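Local coordinates for 39 kDa initiator binding protein (Trichomonas vaginalis, PDB 1Q87) that binds the initiator (Inr) element of core promoters in this primitive eukaryote, and is represented here by its C-terminal domain alone, at residues K62-F67 against E79-I84; M85-Q88 against T92-K95; S117-S122 against H127-D132; L158-P163 against K195-K200. All coordinates share one frame; numbering follows the deposited sequence.

Contact 1: residues K62-F67 against E79-I84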
loop_
_atom_site.group_PDB
_atom_site.type_symbol
_atom_site.label_atom_id
_atom_site.label_comp_id
_atom_site.label_asym_id
_atom_site.label_seq_id
_atom_site.Cartn_x
_atom_site.Cartn_y
_atom_site.Cartn_z
ATOM N N LYS A 62 -15.780 5.329 9.413
ATOM C CA LYS A 62 -15.570 6.689 8.897
ATOM C C LYS A 62 -14.643 6.667 7.696
ATOM O O LYS A 62 -14.899 7.345 6.692
ATOM C CB LYS A 62 -14.964 7.621 9.943
ATOM C CG LYS A 62 -15.855 7.854 11.179
ATOM C CD LYS A 62 -17.256 8.216 10.752
ATOM C CE LYS A 62 -18.213 8.327 11.922
ATOM N NZ LYS A 62 -19.599 8.570 11.426
ATOM N N ALA A 63 -13.583 5.873 7.787
ATOM C CA ALA A 63 -12.626 5.789 6.695
ATOM C C ALA A 63 -13.328 5.231 5.449
ATOM O O ALA A 63 -13.108 5.738 4.342
ATOM C CB ALA A 63 -11.426 4.922 7.079
ATOM N N ALA A 64 -14.195 4.235 5.629
ATOM C CA ALA A 64 -14.880 3.674 4.477
ATOM C C ALA A 64 -15.664 4.760 3.756
ATOM O O ALA A 64 -15.478 4.990 2.545
ATOM C CB ALA A 64 -15.824 2.511 4.892
ATOM N N GLU A 65 -16.507 5.447 4.515
ATOM C CA GLU A 65 -17.330 6.478 3.957
ATOM C C GLU A 65 -16.500 7.465 3.189
ATOM O O GLU A 65 -16.898 7.917 2.131
ATOM C CB GLU A 65 -18.073 7.245 5.055
ATOM C CG GLU A 65 -19.285 6.558 5.683
ATOM C CD GLU A 65 -19.622 7.140 7.073
ATOM O OE1 GLU A 65 -19.301 8.342 7.336
ATOM O OE2 GLU A 65 -20.204 6.387 7.898
ATOM N N TYR A 66 -15.341 7.802 3.718
ATOM C CA TYR A 66 -14.528 8.824 3.099
ATOM C C TYR A 66 -13.594 8.352 1.993
ATOM O O TYR A 66 -13.235 9.148 1.131
ATOM C CB TYR A 66 -13.745 9.533 4.197
ATOM C CG TYR A 66 -12.923 10.730 3.787
ATOM C CD1 TYR A 66 -11.595 10.596 3.399
ATOM C CD2 TYR A 66 -13.444 12.007 3.878
ATOM C CE1 TYR A 66 -10.796 11.715 3.123
ATOM C CE2 TYR A 66 -12.657 13.136 3.595
ATOM C CZ TYR A 66 -11.335 12.980 3.220
ATOM O OH TYR A 66 -10.570 14.090 2.921
ATOM N N PHE A 67 -13.216 7.074 2.011
ATOM C CA PHE A 67 -12.294 6.541 1.014
ATOM C C PHE A 67 -12.937 5.716 -0.122
ATOM O O PHE A 67 -12.312 5.524 -1.148
ATOM C CB PHE A 67 -11.230 5.655 1.681
ATOM C CG PHE A 67 -10.325 6.370 2.647
ATOM C CD1 PHE A 67 -10.115 7.725 2.573
ATOM C CD2 PHE A 67 -9.650 5.642 3.626
ATOM C CE1 PHE A 67 -9.262 8.340 3.443
ATOM C CE2 PHE A 67 -8.805 6.238 4.493
ATOM C CZ PHE A 67 -8.599 7.590 4.412
ATOM N N GLU A 79 -15.090 -3.972 4.503
ATOM C CA GLU A 79 -14.437 -5.255 4.560
ATOM C C GLU A 79 -12.994 -5.137 4.087
ATOM O O GLU A 79 -12.099 -5.713 4.684
ATOM C CB GLU A 79 -15.206 -6.284 3.722
ATOM C CG GLU A 79 -16.702 -6.290 4.030
ATOM C CD GLU A 79 -17.391 -7.643 3.819
ATOM O OE1 GLU A 79 -16.735 -8.597 3.320
ATOM O OE2 GLU A 79 -18.604 -7.733 4.162
ATOM N N VAL A 80 -12.766 -4.365 3.033
ATOM C CA VAL A 80 -11.435 -4.235 2.492
ATOM C C VAL A 80 -10.504 -3.591 3.516
ATOM O O VAL A 80 -9.424 -4.102 3.809
ATOM C CB VAL A 80 -11.433 -3.360 1.240
ATOM C CG1 VAL A 80 -9.976 -3.082 0.784
ATOM C CG2 VAL A 80 -12.195 -4.049 0.131
ATOM N N ILE A 81 -10.922 -2.447 4.041
ATOM C CA ILE A 81 -10.122 -1.731 5.006
ATOM C C ILE A 81 -9.854 -2.569 6.272
ATOM O O ILE A 81 -8.725 -2.639 6.764
ATOM C CB ILE A 81 -10.806 -0.397 5.361
ATOM C CG1 ILE A 81 -10.837 0.487 4.103
ATOM C CG2 ILE A 81 -10.030 0.334 6.474
ATOM C CD1 ILE A 81 -11.649 1.788 4.238
ATOM N N SER A 82 -10.889 -3.219 6.780
ATOM C CA SER A 82 -10.750 -4.020 7.975
ATOM C C SER A 82 -9.695 -5.117 7.788
ATOM O O SER A 82 -8.971 -5.432 8.741
ATOM C CB SER A 82 -12.082 -4.634 8.354
ATOM O OG SER A 82 -11.897 -5.544 9.416
ATOM N N ALA A 83 -9.603 -5.674 6.572
ATOM C CA ALA A 83 -8.642 -6.724 6.249
ATOM C C ALA A 83 -7.245 -6.190 6.109
ATOM O O ALA A 83 -6.292 -6.893 6.389
ATOM C CB ALA A 83 -9.024 -7.437 4.974
ATOM N N ILE A 84 -7.114 -4.965 5.641
ATOM C CA ILE A 84 -5.798 -4.396 5.514
ATOM C C ILE A 84 -5.277 -3.935 6.881
ATOM O O ILE A 84 -4.089 -4.147 7.214
ATOM C CB ILE A 84 -5.796 -3.254 4.470
ATOM C CG1 ILE A 84 -6.092 -3.848 3.102
ATOM C CG2 ILE A 84 -4.424 -2.589 4.369
ATOM C CD1 ILE A 84 -6.349 -2.809 2.038
#
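Ile81 reaches out of helix 74-84 to meet Ala63, Ala64 and Phe67 on the preceding helix 56-67, and so joins two successive helices of the mainly helical part of the C-domain. The 62-67 and 79-84 axes come within 9.9 Å at 123° between their N-to-C directions, well short of antiparallel. Where the backbones come nearest, the CA atoms of Ala64 and Ile81 are 7.2 Å apart. The CB of Ile81 points at the partner helix but stays 5.6 Å from the CB of Ala63. Its short branch, CG2, lies anti to the backbone N and stops 4.8 Å from that same Ala63 CB. The longer branch does the touching. CG1 lies anti to the carbonyl carbon (chi1 -65°), and an extended chi2 of 173° carries CD1 straight on to the opposing helix. There CD1 of Ile81 lands against backbone as much as side chain, 3.7 Å from the CA of Ala64. The C atom of Ala63 is 4.0 Å from Ile81 CD1, with both alanine methyls slightly farther off. No hydrogen bond crosses between the segments; the contact is wholly apolar and its touching residues are buried. Helix 111-123 adds Met112 against Ile81 and Ile111 against Phe67, while Leu46 of helix 29-47 meets Ala63, placing this pair among several helices. The same Ile81 CD1 also comes to the edge of the Phe67 ring, near its plane, at 4.4 Å from CD2.

Contact 2: residues M85-Q88 against T92-K95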
loop_
_atom_site.group_PDB
_atom_site.type_symbol
_atom_site.label_atom_id
_atom_site.label_comp_id
_atom_site.label_asym_id
_atom_site.label_seq_id
_atom_site.Cartn_x
_atom_site.Cartn_y
_atom_site.Cartn_z
ATOM N N MET A 85 -6.149 -3.343 7.692
ATOM C CA MET A 85 -5.717 -2.879 9.017
ATOM C C MET A 85 -5.609 -3.975 10.095
ATOM O O MET A 85 -6.303 -3.930 11.129
ATOM C CB MET A 85 -6.641 -1.788 9.535
ATOM C CG MET A 85 -6.649 -0.577 8.678
ATOM S SD MET A 85 -7.641 0.691 9.436
ATOM C CE MET A 85 -6.661 2.142 9.047
ATOM N N ALA A 86 -4.753 -4.962 9.850
ATOM C CA ALA A 86 -4.545 -6.012 10.837
ATOM C C ALA A 86 -3.834 -5.339 12.020
ATOM O O ALA A 86 -3.224 -4.266 11.864
ATOM C CB ALA A 86 -3.681 -7.115 10.267
ATOM N N PRO A 87 -3.914 -5.949 13.220
ATOM C CA PRO A 87 -4.628 -7.210 13.460
ATOM C C PRO A 87 -6.122 -6.975 13.656
ATOM O O PRO A 87 -6.547 -5.875 14.050
ATOM C CB PRO A 87 -3.969 -7.756 14.736
ATOM C CG PRO A 87 -2.637 -7.044 14.793
ATOM C CD PRO A 87 -3.021 -5.654 14.351
ATOM N N GLN A 88 -6.907 -8.007 13.368
ATOM C CA GLN A 88 -8.353 -7.932 13.545
ATOM C C GLN A 88 -8.682 -7.893 15.042
ATOM O O GLN A 88 -9.583 -7.183 15.483
ATOM C CB GLN A 88 -9.035 -9.159 12.930
ATOM C CG GLN A 88 -8.598 -9.470 11.530
ATOM C CD GLN A 88 -8.645 -8.251 10.679
ATOM O OE1 GLN A 88 -9.687 -7.605 10.579
ATOM N NE2 GLN A 88 -7.512 -7.904 10.063
ATOM N N THR A 92 -8.819 -1.064 19.021
ATOM C CA THR A 92 -8.765 0.368 18.743
ATOM C C THR A 92 -7.672 0.721 17.762
ATOM O O THR A 92 -6.773 -0.078 17.526
ATOM C CB THR A 92 -8.590 1.208 20.049
ATOM O OG1 THR A 92 -7.208 1.263 20.440
ATOM C CG2 THR A 92 -9.416 0.590 21.166
ATOM N N LYS A 93 -7.766 1.921 17.191
ATOM C CA LYS A 93 -6.796 2.388 16.211
ATOM C C LYS A 93 -6.356 3.783 16.511
ATOM O O LYS A 93 -7.050 4.510 17.224
ATOM C CB LYS A 93 -7.401 2.303 14.783
ATOM C CG LYS A 93 -6.951 1.059 13.949
ATOM C CD LYS A 93 -7.024 -0.279 14.675
ATOM C CE LYS A 93 -6.915 -1.509 13.762
ATOM N NZ LYS A 93 -5.515 -2.035 13.463
ATOM N N SER A 94 -5.198 4.168 15.977
ATOM C CA SER A 94 -4.704 5.505 16.221
ATOM C C SER A 94 -4.228 6.154 14.934
ATOM O O SER A 94 -4.290 5.544 13.861
ATOM C CB SER A 94 -3.570 5.483 17.262
ATOM O OG SER A 94 -2.316 5.168 16.685
ATOM N N LYS A 95 -3.744 7.386 15.045
ATOM C CA LYS A 95 -3.298 8.108 13.883
ATOM C C LYS A 95 -2.247 7.250 13.176
ATOM O O LYS A 95 -2.324 7.055 11.980
ATOM C CB LYS A 95 -2.703 9.484 14.265
ATOM C CG LYS A 95 -2.829 10.524 13.131
ATOM C CD LYS A 95 -1.936 11.789 13.247
ATOM C CE LYS A 95 -1.787 12.309 14.672
ATOM N NZ LYS A 95 -0.683 11.568 15.383
#
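Met85, where the chain leaves the helical conformation of helix 74-84, and Lys93 on strand 92-94 have their CA atoms 9.0 Å apart, and a cis peptide bond before Pro87 bends the chain between them. Only the long Lys93 side chain spans that gap. Bent at chi2 (47°) and again at chi4, it brings CE to 3.6 Å from the O of Met85 and lets NZ donate a hydrogen bond to that O at 3.1 Å. The ammonium approaches from above, 58° out of the carbonyl plane, with a C=O...N angle of 120°. The O of Ala86 lies 3.6 Å from Lys93 NZ, so the charged end faces neighbouring carbonyls. Strand 92-94 pairs antiparallel with strand 53-55 in a small two-stranded sheet, Lys93 bonding to Val54 through its backbone; the lysine thus ties this sheet to the C-terminal end of helix 74-84, whose carbonyl-rich end would be expected to welcome a positive charge. Glu90, in the connecting loop, forms a salt bridge with Lys93 NZ. Arg56 donates a second hydrogen bond to the O of Met85. Met85 CB lies 4.1 Å from the same Lys93 NZ, beside the hydrogen bond; both residues also pack on Leu59 of helix 56-67.

Contact 3: residues S117-S122 against H127-D132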
loop_
_atom_site.group_PDB
_atom_site.type_symbol
_atom_site.label_atom_id
_atom_site.label_comp_id
_atom_site.label_asym_id
_atom_site.label_seq_id
_atom_site.Cartn_x
_atom_site.Cartn_y
_atom_site.Cartn_z
ATOM N N SER A 117 -5.523 -2.929 -7.564
ATOM C CA SER A 117 -4.392 -3.231 -8.422
ATOM C C SER A 117 -3.422 -4.235 -7.798
ATOM O O SER A 117 -3.218 -5.330 -8.337
ATOM C CB SER A 117 -3.651 -1.954 -8.786
ATOM O OG SER A 117 -2.448 -2.267 -9.457
ATOM N N LEU A 118 -2.853 -3.878 -6.647
ATOM C CA LEU A 118 -1.890 -4.736 -5.970
ATOM C C LEU A 118 -2.514 -6.045 -5.583
ATOM O O LEU A 118 -1.964 -7.117 -5.837
ATOM C CB LEU A 118 -1.329 -4.063 -4.702
ATOM C CG LEU A 118 0.041 -4.458 -4.103
ATOM C CD1 LEU A 118 -0.102 -4.803 -2.646
ATOM C CD2 LEU A 118 0.640 -5.638 -4.813
ATOM N N LEU A 119 -3.658 -5.952 -4.938
ATOM C CA LEU A 119 -4.343 -7.128 -4.479
ATOM C C LEU A 119 -4.649 -8.150 -5.579
ATOM O O LEU A 119 -4.650 -9.365 -5.339
ATOM C CB LEU A 119 -5.628 -6.698 -3.808
ATOM C CG LEU A 119 -5.980 -7.445 -2.540
ATOM C CD1 LEU A 119 -4.719 -7.703 -1.739
ATOM C CD2 LEU A 119 -6.974 -6.578 -1.735
ATOM N N LEU A 120 -4.898 -7.667 -6.792
ATOM C CA LEU A 120 -5.243 -8.566 -7.881
ATOM C C LEU A 120 -4.030 -9.384 -8.325
ATOM O O LEU A 120 -4.169 -10.559 -8.673
ATOM C CB LEU A 120 -5.836 -7.770 -9.044
ATOM C CG LEU A 120 -6.719 -8.548 -10.024
ATOM C CD1 LEU A 120 -5.895 -8.995 -11.225
ATOM C CD2 LEU A 120 -7.385 -9.734 -9.294
ATOM N N ILE A 121 -2.849 -8.765 -8.281
ATOM C CA ILE A 121 -1.579 -9.408 -8.648
ATOM C C ILE A 121 -1.281 -10.608 -7.743
ATOM O O ILE A 121 -1.034 -11.714 -8.224
ATOM C CB ILE A 121 -0.397 -8.428 -8.505
ATOM C CG1 ILE A 121 -0.675 -7.151 -9.285
ATOM C CG2 ILE A 121 0.857 -9.052 -9.001
ATOM C CD1 ILE A 121 -0.989 -7.386 -10.726
ATOM N N SER A 122 -1.303 -10.384 -6.433
ATOM C CA SER A 122 -1.022 -11.446 -5.477
ATOM C C SER A 122 -2.060 -12.561 -5.527
ATOM O O SER A 122 -1.744 -13.723 -5.260
ATOM C CB SER A 122 -0.953 -10.878 -4.054
ATOM O OG SER A 122 -1.078 -11.891 -3.061
ATOM N N HIS A 127 -1.008 -15.947 -3.861
ATOM C CA HIS A 127 -1.371 -15.179 -2.668
ATOM C C HIS A 127 -0.192 -14.969 -1.726
ATOM O O HIS A 127 -0.172 -15.466 -0.605
ATOM C CB HIS A 127 -2.489 -15.882 -1.899
ATOM C CG HIS A 127 -3.515 -16.538 -2.773
ATOM N ND1 HIS A 127 -4.840 -16.178 -2.757
ATOM C CD2 HIS A 127 -3.409 -17.567 -3.650
ATOM C CE1 HIS A 127 -5.514 -16.961 -3.587
ATOM N NE2 HIS A 127 -4.669 -17.810 -4.140
ATOM N N TRP A 128 0.789 -14.211 -2.177
ATOM C CA TRP A 128 1.953 -13.955 -1.359
ATOM C C TRP A 128 1.801 -12.779 -0.397
ATOM O O TRP A 128 2.424 -12.796 0.660
ATOM C CB TRP A 128 3.199 -13.752 -2.247
ATOM C CG TRP A 128 2.997 -12.830 -3.420
ATOM C CD1 TRP A 128 2.595 -13.177 -4.686
ATOM C CD2 TRP A 128 3.154 -11.403 -3.425
ATOM N NE1 TRP A 128 2.498 -12.045 -5.479
ATOM C CE2 TRP A 128 2.835 -10.947 -4.726
ATOM C CE3 TRP A 128 3.530 -10.464 -2.457
ATOM C CZ2 TRP A 128 2.877 -9.592 -5.074
ATOM C CZ3 TRP A 128 3.570 -9.107 -2.811
ATOM C CH2 TRP A 128 3.249 -8.691 -4.100
ATOM N N LEU A 129 0.985 -11.775 -0.747
ATOM C CA LEU A 129 0.772 -10.580 0.095
ATOM C C LEU A 129 0.096 -10.872 1.442
ATOM O O LEU A 129 -0.868 -11.639 1.518
ATOM C CB LEU A 129 -0.065 -9.535 -0.658
ATOM C CG LEU A 129 -0.204 -8.119 -0.058
ATOM C CD1 LEU A 129 1.113 -7.390 -0.070
ATOM C CD2 LEU A 129 -1.187 -7.314 -0.851
ATOM N N THR A 130 0.603 -10.264 2.512
ATOM C CA THR A 130 0.022 -10.460 3.842
ATOM C C THR A 130 0.102 -9.135 4.597
ATOM O O THR A 130 1.074 -8.405 4.472
ATOM C CB THR A 130 0.799 -11.565 4.621
ATOM O OG1 THR A 130 0.241 -11.738 5.936
ATOM C CG2 THR A 130 2.267 -11.187 4.744
ATOM N N PHE A 131 -0.932 -8.794 5.353
ATOM C CA PHE A 131 -0.903 -7.546 6.103
ATOM C C PHE A 131 -0.655 -7.795 7.569
ATOM O O PHE A 131 -0.755 -6.880 8.396
ATOM C CB PHE A 131 -2.211 -6.802 5.911
ATOM C CG PHE A 131 -2.409 -6.347 4.512
ATOM C CD1 PHE A 131 -1.720 -5.256 4.037
ATOM C CD2 PHE A 131 -3.163 -7.110 3.622
ATOM C CE1 PHE A 131 -1.768 -4.929 2.699
ATOM C CE2 PHE A 131 -3.205 -6.781 2.283
ATOM C CZ PHE A 131 -2.510 -5.697 1.823
ATOM N N ASP A 132 -0.299 -9.035 7.883
ATOM C CA ASP A 132 -0.048 -9.416 9.258
ATOM C C ASP A 132 0.779 -10.708 9.329
ATOM O O ASP A 132 0.235 -11.782 9.604
ATOM C CB ASP A 132 -1.400 -9.582 9.939
ATOM C CG ASP A 132 -1.296 -10.193 11.301
ATOM O OD1 ASP A 132 -0.210 -10.100 11.914
ATOM O OD2 ASP A 132 -2.316 -10.755 11.756
#
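Ser122, near the end of helix 111-123, receives the returning chain through its side chain: its OG accepts a hydrogen bond from the N of Leu129 at 3.1 Å, nearly straight at 161°. The hydroxyl is turned anti to its own backbone N (chi1 163°), which aims it at the loop. The O of Ser122 is also used, though weakly, by the N of His127 at 2.7 Å in a strongly bent bond. The backbones of Trp128 and Thr130 have hydrogen bonds with Gly148, at the start of the sheet. By contrast the indole NE1 of Trp128 is buried with no partner in the model, its nearest neighbour across the contact being the CA of Ser122 at 3.6 Å. The CB of Ser122 lies over the face of the Trp128 five-membered ring in a CH-pi contact, 4.0 Å from its centroid and 16° off the normal. Beyond the polar atoms, Leu119 CD1 packs on Leu129 CD2 at 3.7 Å, while Ile121 CG2 reaches the edge of the Trp128 ring. The contact is a helix-to-loop return, a serine side chain near the helix C-terminus accepting from the backbone of the loop that leads on to strand 147-151 of the antiparallel sheet.

Contact 4: residues L158-P163 against K195-K200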
loop_
_atom_site.group_PDB
_atom_site.type_symbol
_atom_site.label_atom_id
_atom_site.label_comp_id
_atom_site.label_asym_id
_atom_site.label_seq_id
_atom_site.Cartn_x
_atom_site.Cartn_y
_atom_site.Cartn_z
ATOM N N LEU A 158 7.028 -1.958 0.300
ATOM C CA LEU A 158 6.636 -3.360 0.244
ATOM C C LEU A 158 7.918 -4.207 0.167
ATOM O O LEU A 158 8.757 -4.026 -0.716
ATOM C CB LEU A 158 5.752 -3.636 -0.989
ATOM C CG LEU A 158 5.487 -5.124 -1.309
ATOM C CD1 LEU A 158 4.589 -5.707 -0.216
ATOM C CD2 LEU A 158 4.851 -5.301 -2.732
ATOM N N ILE A 159 8.080 -5.127 1.099
ATOM C CA ILE A 159 9.261 -5.979 1.074
ATOM C C ILE A 159 8.824 -7.287 0.424
ATOM O O ILE A 159 7.759 -7.779 0.761
ATOM C CB ILE A 159 9.768 -6.265 2.501
ATOM C CG1 ILE A 159 10.172 -4.967 3.192
ATOM C CG2 ILE A 159 10.956 -7.221 2.453
ATOM C CD1 ILE A 159 10.541 -5.193 4.660
ATOM N N LEU A 160 9.637 -7.819 -0.502
ATOM C CA LEU A 160 9.367 -9.077 -1.242
ATOM C C LEU A 160 10.465 -10.119 -1.107
ATOM O O LEU A 160 11.618 -9.877 -1.512
ATOM C CB LEU A 160 9.208 -8.802 -2.727
ATOM C CG LEU A 160 7.795 -8.437 -3.129
ATOM C CD1 LEU A 160 7.749 -8.029 -4.604
ATOM C CD2 LEU A 160 6.912 -9.652 -2.841
ATOM N N LYS A 161 10.090 -11.282 -0.583
ATOM C CA LYS A 161 11.026 -12.389 -0.368
ATOM C C LYS A 161 10.935 -13.447 -1.456
ATOM O O LYS A 161 10.118 -14.353 -1.369
ATOM C CB LYS A 161 10.775 -13.034 0.998
ATOM C CG LYS A 161 11.848 -14.019 1.422
ATOM C CD LYS A 161 12.329 -13.707 2.827
ATOM C CE LYS A 161 13.505 -14.578 3.232
ATOM N NZ LYS A 161 14.248 -14.000 4.392
ATOM N N THR A 162 11.790 -13.325 -2.471
ATOM C CA THR A 162 11.814 -14.251 -3.602
ATOM C C THR A 162 13.065 -15.134 -3.600
ATOM O O THR A 162 13.958 -14.966 -2.756
ATOM C CB THR A 162 11.786 -13.484 -4.946
ATOM O OG1 THR A 162 13.095 -12.981 -5.252
ATOM C CG2 THR A 162 10.820 -12.317 -4.864
ATOM N N PRO A 163 13.138 -16.100 -4.543
ATOM C CA PRO A 163 14.291 -17.006 -4.650
ATOM C C PRO A 163 15.609 -16.230 -4.648
ATOM O O PRO A 163 16.496 -16.469 -3.817
ATOM C CB PRO A 163 14.035 -17.706 -5.975
ATOM C CG PRO A 163 12.545 -17.879 -5.946
ATOM C CD PRO A 163 12.071 -16.517 -5.478
ATOM N N LYS A 195 2.411 -2.875 -13.969
ATOM C CA LYS A 195 3.559 -2.532 -14.799
ATOM C C LYS A 195 4.859 -2.979 -14.115
ATOM O O LYS A 195 5.740 -3.599 -14.737
ATOM C CB LYS A 195 3.608 -1.005 -14.984
ATOM C CG LYS A 195 4.088 -0.518 -16.333
ATOM C CD LYS A 195 5.518 -0.940 -16.637
ATOM C CE LYS A 195 5.913 -0.570 -18.071
ATOM N NZ LYS A 195 5.806 0.903 -18.334
ATOM N N TYR A 196 4.980 -2.638 -12.834
ATOM C CA TYR A 196 6.163 -2.960 -12.071
ATOM C C TYR A 196 6.391 -4.448 -11.962
ATOM O O TYR A 196 7.532 -4.901 -12.067
ATOM C CB TYR A 196 6.096 -2.344 -10.676
ATOM C CG TYR A 196 7.192 -2.859 -9.783
ATOM C CD1 TYR A 196 6.983 -3.986 -8.989
ATOM C CD2 TYR A 196 8.462 -2.272 -9.781
ATOM C CE1 TYR A 196 8.005 -4.522 -8.212
ATOM C CE2 TYR A 196 9.507 -2.807 -9.003
ATOM C CZ TYR A 196 9.262 -3.936 -8.224
ATOM O OH TYR A 196 10.260 -4.514 -7.474
ATOM N N PHE A 197 5.332 -5.216 -11.739
ATOM C CA PHE A 197 5.504 -6.662 -11.642
ATOM C C PHE A 197 5.633 -7.295 -13.019
ATOM O O PHE A 197 5.861 -8.506 -13.148
ATOM C CB PHE A 197 4.346 -7.295 -10.889
ATOM C CG PHE A 197 4.533 -7.300 -9.408
ATOM C CD1 PHE A 197 5.327 -8.265 -8.807
ATOM C CD2 PHE A 197 3.940 -6.333 -8.623
ATOM C CE1 PHE A 197 5.527 -8.272 -7.449
ATOM C CE2 PHE A 197 4.131 -6.324 -7.263
ATOM C CZ PHE A 197 4.930 -7.300 -6.669
ATOM N N GLU A 198 5.473 -6.464 -14.046
ATOM C CA GLU A 198 5.602 -6.908 -15.422
ATOM C C GLU A 198 7.099 -6.824 -15.695
ATOM O O GLU A 198 7.736 -7.795 -16.112
ATOM C CB GLU A 198 4.847 -5.958 -16.347
ATOM C CG GLU A 198 4.763 -6.410 -17.798
ATOM C CD GLU A 198 4.401 -5.262 -18.742
ATOM O OE1 GLU A 198 5.256 -4.370 -18.948
ATOM O OE2 GLU A 198 3.264 -5.245 -19.267
ATOM N N MET A 199 7.645 -5.648 -15.413
ATOM C CA MET A 199 9.056 -5.358 -15.594
ATOM C C MET A 199 9.981 -6.166 -14.697
ATOM O O MET A 199 11.142 -6.328 -15.024
ATOM C CB MET A 199 9.323 -3.890 -15.298
ATOM C CG MET A 199 8.510 -2.936 -16.096
ATOM S SD MET A 199 9.530 -2.247 -17.366
ATOM C CE MET A 199 10.285 -0.891 -16.471
ATOM N N LYS A 200 9.482 -6.642 -13.563
ATOM C CA LYS A 200 10.314 -7.369 -12.615
ATOM C C LYS A 200 9.461 -8.414 -11.955
ATOM O O LYS A 200 9.056 -8.252 -10.813
ATOM C CB LYS A 200 10.829 -6.415 -11.530
ATOM C CG LYS A 200 11.203 -5.021 -12.017
ATOM C CD LYS A 200 12.705 -4.821 -12.133
ATOM C CE LYS A 200 13.025 -3.447 -12.718
ATOM N NZ LYS A 200 14.467 -3.061 -12.613
#
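Leu160 and Phe197 provide the closest apolar contact, approaching from opposite directions: the CD1 of Leu160, on strand 157-162, sits 3.6 Å from the CZ of Phe197. The ring's CE1 is equally near that methyl, so the leucine branch meets one end of the ring rather than a single atom. Leu158, two residues earlier and pointing to the same side of the strand, brings its CD2 to the edge of the ring, near its plane, at 4.4 Å from CZ. With CG of Phe197 anti to the carbonyl carbon (chi1 -86°), the ring extends from the helix toward the strand. Two aromatic rings also lie against it: the CD1 of Tyr196 stands 3.9 Å above one face toward the rim, and Trp128 meets the ring with planes at about 40°. Hydrogen bonds do not cross this contact. They shape the helix itself, where the O of Lys195 accepts from both the N of Glu198 and the N of Met199. Strand 157-162 is bound on both flanks, Leu160 to Arg167 and Lys161 to Ser147. Phe197 of helix 193-199 packs on leucines of the second strand, and Tyr196 on the third, of a five-stranded antiparallel meander, a helix laid against one face of the sheet.

The four contacts follow one another along the chain, each closing before the next opens, with contacts 1 and 2 on one side of the chain's centre and contact 4 on the other. Contacts 1 and 2 are neighbours, their centres about 11 Å apart, sharing the course of helix 74-84 into strand 92-94. Contact 3 lies between: its Phe131 packs on Ile84 and its Asp132 on Ala86, while Trp128 and Leu129 touch Phe197, Leu160 and Leu158 of contact 4, centred about 12 Å away. Contacts 1 and 4, with centres about 26 Å apart, do not touch. The loop 127-132 therefore bridges the helical part and the antiparallel sheet of the C-domain, consistent with one compact unit.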